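Long-range contacts in polysaccharide Lyase Family 6 (Bacteroides cellulosilyticus, PDB 6QPS), which probably cleaves mannuronic acid-rich alginate as a calcium-binding polysaccharide lyase of family 6, built on a parallel beta-helix: residues 181-186 with 215-220; 189-194 with 224-229. All coordinates share one frame; numbering follows the deposited sequence. Where two conformers were deposited one is given.

Contact 1: 181-186 with 215-220; sequences LQVWLS and IRIGHS. With ACT (acetate ion), chain D.
OE1 of Gln-182 comes to the edge of the Arg-216 guanidinium, NH1 of Arg-216 donating to it at 2.9 Å in a bent bond tilted from both planes; an acetate methyl lies over one guanidinium face. That acetate, probably from the crystallisation liquor, is held by Ser-220 N and OG and by Lys-249, near one edge of the His-219 ring. A water in the ring plane, bonded to ND1, accepts from Leu-185 N. CE1 of His-219 lies 3.6 Å from CE3 of Trp-184, the rings oblique, and CG of Gln-182 lies over one indole face, toward its rim. Bent at chi2 (75°), Gln-182 brings NE2 to the carbonyl O of Val-183 and of Gly-218, both near the amide plane. Strands 181-183 and 215-218 pair in parallel; the bond from Val-183 N to Arg-216 O (2.9 Å) is almost straight. Leu-181, Val-183, Ile-215 and Ile-217, branched and apolar, fill the opposite face. Gly-218, at phi 86°, lets CD1 of Leu-185 pack on its CA at 3.6 Å. The amide satisfies buried backbone carbonyls and, with Tyr-155, holds NH1 of Arg-216, whose side chain is about 4 Å from that of calcium ligand Glu-213; an electrostatic effect there is only possible.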
ATOM      1  N   LEU A 181      -3.024   3.246   6.554  1.00  9.27           N
ATOM      2  CA  LEU A 181      -1.857   4.114   6.405  1.00  8.04           C
ATOM      3  C   LEU A 181      -2.096   5.113   5.277  1.00  9.03           C
ATOM      4  O   LEU A 181      -2.117   4.744   4.094  1.00  9.06           O
ATOM      5  CB  LEU A 181      -0.607   3.273   6.167  1.00  8.63           C
ATOM      6  CG  LEU A 181       0.728   3.962   5.949  1.00 11.68           C
ATOM      7  CD1 LEU A 181       1.040   4.892   7.051  1.00 14.24           C
ATOM      8  CD2 LEU A 181       1.849   2.913   5.830  1.00 15.02           C
ATOM      9  N   GLN A 182      -2.252   6.382   5.652  1.00  9.41           N
ATOM     10  CA  GLN A 182      -2.382   7.476   4.700  1.00  8.74           C
ATOM     11  C   GLN A 182      -1.090   8.280   4.630  1.00  8.09           C
ATOM     12  O   GLN A 182      -0.548   8.694   5.666  1.00  9.13           O
ATOM     13  CB  GLN A 182      -3.497   8.418   5.146  1.00  9.94           C
ATOM     14  CG  GLN A 182      -3.622   9.712   4.340  1.00  8.19           C
ATOM     15  CD  GLN A 182      -4.239   9.484   2.970  1.00  9.10           C
ATOM     16  OE1 GLN A 182      -5.301   8.886   2.844  1.00 10.99           O
ATOM     17  NE2 GLN A 182      -3.574   9.985   1.927  1.00  9.94           N
ATOM     18  N   VAL A 183      -0.619   8.529   3.413  1.00  8.37           N
ATOM     19  CA  VAL A 183       0.457   9.488   3.162  1.00  9.50           C
ATOM     20  C   VAL A 183      -0.213  10.814   2.797  1.00  8.10           C
ATOM     21  O   VAL A 183      -0.792  10.952   1.709  1.00  8.32           O
ATOM     22  CB  VAL A 183       1.415   8.985   2.070  1.00  8.18           C
ATOM     23  CG1 VAL A 183       2.550   9.995   1.895  1.00  9.68           C
ATOM     24  CG2 VAL A 183       1.970   7.603   2.427  1.00  9.69           C
ATOM     25  N   TRP A 184      -0.135  11.787   3.702  1.00  8.95           N
ATOM     26  CA  TRP A 184      -0.748  13.088   3.498  1.00  9.28           C
ATOM     27  C   TRP A 184       0.213  14.023   2.793  1.00  9.81           C
ATOM     28  O   TRP A 184       1.353  14.190   3.235  1.00  8.98           O
ATOM     29  CB  TRP A 184      -1.055  13.727   4.843  1.00  9.47           C
ATOM     30  CG  TRP A 184      -2.143  13.061   5.647  1.00  8.58           C
ATOM     31  CD1 TRP A 184      -1.985  12.084   6.582  1.00  9.64           C
ATOM     32  CD2 TRP A 184      -3.548  13.366   5.618  1.00  8.88           C
ATOM     33  NE1 TRP A 184      -3.205  11.748   7.135  1.00  9.38           N
ATOM     34  CE2 TRP A 184      -4.176  12.528   6.570  1.00  9.43           C
ATOM     35  CE3 TRP A 184      -4.336  14.264   4.889  1.00 11.17           C
ATOM     36  CZ2 TRP A 184      -5.549  12.554   6.795  1.00 12.44           C
ATOM     37  CZ3 TRP A 184      -5.695  14.295   5.130  1.00 14.49           C
ATOM     38  CH2 TRP A 184      -6.288  13.430   6.059  1.00 13.46           C
ATOM     39  N   LEU A 185      -0.248  14.641   1.713  1.00  9.09           N
ATOM     40  CA  LEU A 185       0.526  15.612   0.965  1.00  9.60           C
ATOM     41  C   LEU A 185      -0.179  16.961   0.973  1.00  8.92           C
ATOM     42  O   LEU A 185      -1.414  17.052   0.985  1.00 10.02           O
ATOM     43  CB  LEU A 185       0.684  15.181  -0.485  1.00  8.86           C
ATOM     44  CG  LEU A 185       1.081  13.736  -0.736  1.00 10.52           C
ATOM     45  CD1 LEU A 185       1.050  13.451  -2.247  1.00 11.09           C
ATOM     46  CD2 LEU A 185       2.436  13.383  -0.179  1.00  9.90           C
ATOM     47  N   SER A 186       0.609  18.025   0.972  1.00 11.32           N
ATOM     48  CA  SER A 186       0.061  19.357   0.789  1.00 11.09           C
ATOM     49  C   SER A 186       0.912  20.102  -0.221  1.00 13.10           C
ATOM     50  O   SER A 186       2.027  19.681  -0.535  1.00 12.70           O
ATOM     51  CB  SER A 186       0.075  20.148   2.096  1.00 13.46           C
ATOM     52  OG  SER A 186       1.407  20.406   2.496  1.00 15.06           O
ATOM     53  N   ILE A 215      -3.333   1.236   2.051  1.00  8.18           N
ATOM     54  CA  ILE A 215      -2.454   2.389   1.879  1.00  9.35           C
ATOM     55  C   ILE A 215      -3.038   3.308   0.812  1.00  9.56           C
ATOM     56  O   ILE A 215      -3.453   2.846  -0.261  1.00  8.31           O
ATOM     57  CB  ILE A 215      -1.030   1.961   1.457  1.00  8.16           C
ATOM     58  CG1 ILE A 215      -0.368   1.018   2.456  1.00  8.56           C
ATOM     59  CG2 ILE A 215      -0.125   3.189   1.208  1.00  8.86           C
ATOM     60  CD1 ILE A 215       0.992   0.508   2.039  1.00  9.22           C
ATOM     61  N   ARG A 216      -3.001   4.615   1.074  1.00  7.97           N
ATOM     62  CA  ARG A 216      -3.340   5.640   0.090  1.00  8.39           C
ATOM     63  C   ARG A 216      -2.195   6.647   0.065  1.00  7.74           C
ATOM     64  O   ARG A 216      -1.803   7.173   1.119  1.00  8.26           O
ATOM     65  CB  ARG A 216      -4.667   6.348   0.393  1.00  9.27           C
ATOM     66  CG  ARG A 216      -5.108   7.292  -0.735  1.00  9.37           C
ATOM     67  CD  ARG A 216      -6.187   8.231  -0.227  1.00 11.27           C
ATOM     68  NE  ARG A 216      -7.505   7.627  -0.055  1.00 11.10           N
ATOM     69  CZ  ARG A 216      -8.352   7.913   0.920  1.00 10.54           C
ATOM     70  NH1 ARG A 216      -8.019   8.723   1.910  1.00 12.38           N
ATOM     71  NH2 ARG A 216      -9.550   7.358   0.933  1.00 14.01           N
ATOM     72  N   ILE A 217      -1.623   6.873  -1.103  1.00  8.13           N
ATOM     73  CA  ILE A 217      -0.477   7.772  -1.247  1.00  7.30           C
ATOM     74  C   ILE A 217      -0.957   9.061  -1.910  1.00  7.76           C
ATOM     75  O   ILE A 217      -1.054   9.150  -3.138  1.00  8.86           O
ATOM     76  CB  ILE A 217       0.685   7.149  -2.029  1.00  7.43           C
ATOM     77  CG1 ILE A 217       0.992   5.718  -1.549  1.00  9.18           C
ATOM     78  CG2 ILE A 217       1.955   8.064  -1.887  1.00  8.88           C
ATOM     79  CD1 ILE A 217       2.133   5.049  -2.331  1.00 10.91           C
ATOM     80  N   GLY A 218      -1.235  10.090  -1.102  1.00  7.34           N
ATOM     81  CA  GLY A 218      -1.835  11.313  -1.596  1.00  7.61           C
ATOM     82  C   GLY A 218      -3.346  11.258  -1.650  1.00  8.12           C
ATOM     83  O   GLY A 218      -3.980  10.359  -1.095  1.00  8.47           O
ATOM     84  N   HIS A 219      -3.912  12.259  -2.334  1.00  8.88           N
ATOM     85  CA  HIS A 219      -5.343  12.390  -2.595  1.00  8.44           C
ATOM     86  C   HIS A 219      -5.541  12.945  -4.005  1.00  8.65           C
ATOM     87  O   HIS A 219      -4.614  13.493  -4.610  1.00  8.67           O
ATOM     88  CB  HIS A 219      -6.013  13.395  -1.642  1.00 10.19           C
ATOM     89  CG  HIS A 219      -6.093  12.973  -0.209  1.00  9.77           C
ATOM     90  ND1 HIS A 219      -5.049  13.128   0.680  1.00 10.83           N
ATOM     91  CD2 HIS A 219      -7.135  12.503   0.523  1.00 10.59           C
ATOM     92  CE1 HIS A 219      -5.429  12.719   1.881  1.00 10.90           C
ATOM     93  NE2 HIS A 219      -6.694  12.337   1.815  1.00 11.85           N
ATOM     94  N   SER A 220      -6.779  12.878  -4.516  1.00  8.85           N
ATOM     95  CA  SER A 220      -7.079  13.511  -5.797  1.00  9.08           C
ATOM     96  C   SER A 220      -6.494  14.922  -5.873  1.00  9.54           C
ATOM     97  O   SER A 220      -5.870  15.305  -6.879  1.00  9.68           O
ATOM     98  CB  SER A 220      -8.595  13.569  -5.995  1.00 12.06           C
ATOM     99  OG  SER A 220      -9.196  14.283  -4.936  1.00 12.40           O
TER
HETATM  100  C   ACT D 502      -9.500  11.699  -2.626  1.00 15.27           C
HETATM  101  O   ACT D 502      -8.623  11.062  -3.199  1.00 12.65           O
HETATM  102  OXT ACT D 502      -9.871  12.883  -2.821  1.00 19.72           O
HETATM  103  CH3 ACT D 502     -10.295  10.933  -1.574  1.00 19.59           C
HETATM  104  O   HOH W   1      -2.735  14.499   0.208  1.00  9.82           O

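Contact 2: 189-194 with 224-229; sequences NHLNNH and QLESRT
His-190 and Leu-225 cross at about a right angle, with CB of Leu-225 over one face of the imidazole, 4.1 Å from its centroid, in a CH-pi contact. The ring edge is used differently: ND1 of His-190 donates to the carbonyl O of Glu-226 at 2.8 Å, nearly straight (173°) and in the ring plane. A chi1 of 54° sets CG of His-190 between its backbone N and carbonyl carbon and brings the ring to this partner. Histidine suits the place by offering an apolar face and a polar edge together. Leu-191 and Glu-226 lie side by side, pointing the same way, and CD1 of Leu-191 touches the carboxylate carbon CD of Glu-226 at 3.5 Å. Deeper in, Asn-192 crosses Thr-229 obliquely and uses both ends of its amide. OD1 of Asn-192 accepts, in the carbonyl plane, from Thr-229 OG1 at 2.8 Å and from the backbone N of His-194 at 2.9 Å, the latter forming an Asx turn; its ND2 donates to Ser-227 OG at 2.9 Å. Asparagine fits because one short planar group can accept and donate at once, and two accepted bonds restrain its rotation. The backbone N of Asn-192 adds a bond to Ser-227 O. At the exposed end, a water donates to both Asn-193 OD1 and Arg-228 O. The two loops run side by side, nearly parallel (7°), just before strands 195-197 and 230-237; Asn-192 and Thr-229 rest on Val-183 of strand 181-183, while Ser-227 and Thr-229 pack on Ile-217 of strand 215-218.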
ATOM      1  N   ASN A 189       4.179  20.656   1.382  1.00 13.93           N
ATOM      2  CA  ASN A 189       4.861  19.483   1.942  1.00 10.78           C
ATOM      3  C   ASN A 189       4.331  18.240   1.229  1.00 10.04           C
ATOM      4  O   ASN A 189       3.464  17.518   1.727  1.00  9.00           O
ATOM      5  CB  ASN A 189       4.660  19.403   3.454  1.00 12.00           C
ATOM      6  CG  ASN A 189       5.223  18.139   4.057  1.00 11.24           C
ATOM      7  OD1 ASN A 189       4.554  17.430   4.806  1.00 12.12           O
ATOM      8  ND2 ASN A 189       6.470  17.832   3.723  1.00 15.08           N
ATOM      9  N   HIS A 190       4.881  17.973   0.039  1.00  9.50           N
ATOM     10  CA  HIS A 190       4.471  16.814  -0.752  1.00  9.05           C
ATOM     11  C   HIS A 190       5.609  15.856  -1.061  1.00  9.41           C
ATOM     12  O   HIS A 190       5.398  14.639  -1.083  1.00  8.87           O
ATOM     13  CB  HIS A 190       3.795  17.252  -2.071  1.00 10.62           C
ATOM     14  CG  HIS A 190       4.616  18.190  -2.912  1.00 10.79           C
ATOM     15  ND1 HIS A 190       5.536  17.750  -3.840  1.00 11.39           N
ATOM     16  CD2 HIS A 190       4.643  19.543  -2.973  1.00 12.28           C
ATOM     17  CE1 HIS A 190       6.092  18.790  -4.437  1.00 11.56           C
ATOM     18  NE2 HIS A 190       5.581  19.889  -3.918  1.00 13.55           N
ATOM     19  N   LEU A 191       6.817  16.360  -1.303  1.00  8.46           N
ATOM     20  CA  LEU A 191       7.945  15.512  -1.696  1.00  9.33           C
ATOM     21  C   LEU A 191       8.544  14.948  -0.413  1.00  9.93           C
ATOM     22  O   LEU A 191       9.240  15.661   0.318  1.00 11.19           O
ATOM     23  CB  LEU A 191       8.936  16.314  -2.536  1.00  9.82           C
ATOM     24  CG  LEU A 191       9.598  15.456  -3.636  1.00 12.66           C
ATOM     25  CD1 LEU A 191      10.320  16.268  -4.700  1.00 14.83           C
ATOM     26  CD2 LEU A 191      10.572  14.448  -3.074  1.00 12.37           C
ATOM     27  N   ASN A 192       8.199  13.703  -0.077  1.00  8.78           N
ATOM     28  CA  ASN A 192       8.461  13.157   1.260  1.00  7.79           C
ATOM     29  C   ASN A 192       9.621  12.184   1.347  1.00  8.55           C
ATOM     30  O   ASN A 192      10.297  12.145   2.373  1.00  9.70           O
ATOM     31  CB  ASN A 192       7.212  12.500   1.859  1.00  7.93           C
ATOM     32  CG  ASN A 192       6.547  11.524   0.923  1.00  8.79           C
ATOM     33  OD1 ASN A 192       6.964  10.369   0.772  1.00  8.68           O
ATOM     34  ND2 ASN A 192       5.460  11.978   0.313  1.00  8.61           N
ATOM     35  N   ASN A 193       9.852  11.358   0.332  1.00  9.51           N
ATOM     36  CA  ASN A 193      10.857  10.303   0.442  1.00  9.65           C
ATOM     37  C   ASN A 193      10.606   9.433   1.677  1.00 10.32           C
ATOM     38  O   ASN A 193      11.548   8.942   2.321  1.00 11.06           O
ATOM     39  CB  ASN A 193      12.275  10.877   0.475  1.00 10.63           C
ATOM     40  CG  ASN A 193      12.724  11.425  -0.856  1.00 10.97           C
ATOM     41  OD1 ASN A 193      13.063  10.662  -1.773  1.00 11.55           O
ATOM     42  ND2 ASN A 193      12.713  12.746  -0.990  1.00  9.27           N
ATOM     43  N   HIS A 194       9.340   9.195   2.019  1.00  8.22           N
ATOM     44  CA  HIS A 194       9.077   8.269   3.112  1.00  7.59           C
ATOM     45  C   HIS A 194       9.359   6.838   2.649  1.00  8.19           C
ATOM     46  O   HIS A 194       9.271   6.514   1.457  1.00  7.92           O
ATOM     47  CB  HIS A 194       7.618   8.301   3.585  1.00  7.55           C
ATOM     48  CG  HIS A 194       7.161   9.601   4.161  1.00  7.59           C
ATOM     49  ND1 HIS A 194       7.916  10.367   5.029  1.00  8.38           N
ATOM     50  CD2 HIS A 194       5.980  10.248   4.010  1.00  7.71           C
ATOM     51  CE1 HIS A 194       7.217  11.430   5.370  1.00  8.77           C
ATOM     52  NE2 HIS A 194       6.036  11.373   4.779  1.00  7.92           N
ATOM     53  N   GLN A 224      -1.234  15.627  -8.540  1.00  8.80           N
ATOM     54  CA  GLN A 224      -0.281  16.080  -9.548  1.00  8.49           C
ATOM     55  C   GLN A 224       1.081  16.397  -8.960  1.00  8.98           C
ATOM     56  O   GLN A 224       1.988  16.780  -9.706  1.00 10.73           O
ATOM     57  CB  GLN A 224      -0.839  17.275 -10.327  1.00  9.09           C
ATOM     58  CG  GLN A 224      -2.254  17.020 -10.878  1.00 10.07           C
ATOM     59  CD  GLN A 224      -2.339  15.789 -11.756  1.00  9.93           C
ATOM     60  OE1 GLN A 224      -1.840  15.762 -12.886  1.00  9.18           O
ATOM     61  NE2 GLN A 224      -2.993  14.763 -11.245  1.00  9.94           N
ATOM     62  N   LEU A 225       1.257  16.199  -7.666  1.00  9.09           N
ATOM     63  CA  LEU A 225       2.499  16.545  -6.989  1.00  9.65           C
ATOM     64  C   LEU A 225       3.409  15.332  -6.819  1.00  8.97           C
ATOM     65  O   LEU A 225       2.953  14.195  -6.661  1.00  8.66           O
ATOM     66  CB  LEU A 225       2.200  17.121  -5.604  1.00  9.92           C
ATOM     67  CG  LEU A 225       1.271  18.328  -5.588  1.00 10.90           C
ATOM     68  CD1 LEU A 225       0.909  18.695  -4.142  1.00 13.81           C
ATOM     69  CD2 LEU A 225       1.900  19.505  -6.326  1.00 13.78           C
ATOM     70  N   GLU A 226       4.718  15.594  -6.799  1.00  8.21           N
ATOM     71  CA  GLU A 226       5.711  14.541  -6.585  1.00  8.55           C
ATOM     72  C   GLU A 226       5.766  14.155  -5.114  1.00  7.80           C
ATOM     73  O   GLU A 226       5.959  15.012  -4.244  1.00  8.32           O
ATOM     74  CB  GLU A 226       7.095  15.010  -7.070  1.00 10.19           C
ATOM     75  CG  GLU A 226       8.222  13.987  -6.888  1.00 10.38           C
ATOM     76  CD  GLU A 226       9.560  14.342  -7.560  1.00 11.15           C
ATOM     77  OE1 GLU A 226       9.625  15.371  -8.256  1.00 12.85           O
ATOM     78  OE2 GLU A 226      10.530  13.573  -7.371  1.00 12.49           O
ATOM     79  N   SER A 227       5.603  12.857  -4.852  1.00  8.00           N
ATOM     80  CA  SER A 227       5.630  12.279  -3.519  1.00  7.63           C
ATOM     81  C   SER A 227       6.913  11.509  -3.239  1.00  7.76           C
ATOM     82  O   SER A 227       7.551  11.723  -2.204  1.00  8.13           O
ATOM     83  CB  SER A 227       4.397  11.370  -3.373  1.00  8.10           C
ATOM     84  OG  SER A 227       4.326  10.771  -2.085  1.00  8.65           O
ATOM     85  N   ARG A 228       7.298  10.610  -4.140  0.65  9.18           N
ATOM     86  CA  ARG A 228       8.516   9.829  -3.995  0.65  8.17           C
ATOM     87  C   ARG A 228       8.480   8.942  -2.747  0.65  8.32           C
ATOM     88  O   ARG A 228       9.506   8.716  -2.093  0.65 10.56           O
ATOM     89  CB  ARG A 228       9.751  10.732  -4.040  0.65 10.35           C
ATOM     90  CG  ARG A 228      10.951  10.064  -4.642  0.65 10.46           C
ATOM     91  CD  ARG A 228      10.985  10.125  -6.166  0.65 11.54           C
ATOM     92  NE  ARG A 228      12.179   9.433  -6.638  0.65 13.35           N
ATOM     93  CZ  ARG A 228      12.189   8.303  -7.334  0.65 11.85           C
ATOM     94  NH1 ARG A 228      11.062   7.701  -7.676  0.65 12.41           N
ATOM     95  NH2 ARG A 228      13.343   7.762  -7.701  0.65 10.92           N
ATOM     96  N   THR A 229       7.302   8.375  -2.449  1.00  7.55           N
ATOM     97  CA  THR A 229       7.183   7.375  -1.390  1.00  7.23           C
ATOM     98  C   THR A 229       7.644   6.016  -1.920  1.00  8.17           C
ATOM     99  O   THR A 229       7.316   5.645  -3.052  1.00  7.43           O
ATOM    100  CB  THR A 229       5.726   7.265  -0.931  1.00  7.52           C
ATOM    101  OG1 THR A 229       5.237   8.556  -0.562  1.00  8.16           O
ATOM    102  CG2 THR A 229       5.594   6.336   0.277  1.00  8.85           C
TER
HETATM  103  O   HOH W   2      12.372   8.022  -2.073  1.00 22.83           O

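In the fold
From the N terminus, the chain follows strand 181-183, passes through 189-194 into strands 195-197 and 200-201, and then reaches strand 215-218, where contact 1 closes the first loop. It continues through 224-229, where contact 2 closes a second loop, and enters strand 230-237. The two loops cross, since their segments alternate along the sequence, as expected when successive coils of a parallel beta-helix stack. Contact 1 joins strands on one side of the helix, and contact 2 joins the turns that follow them. The two contacts touch where CD2 of Leu-185 packs 3.3 Å from the carbonyl O of His-190.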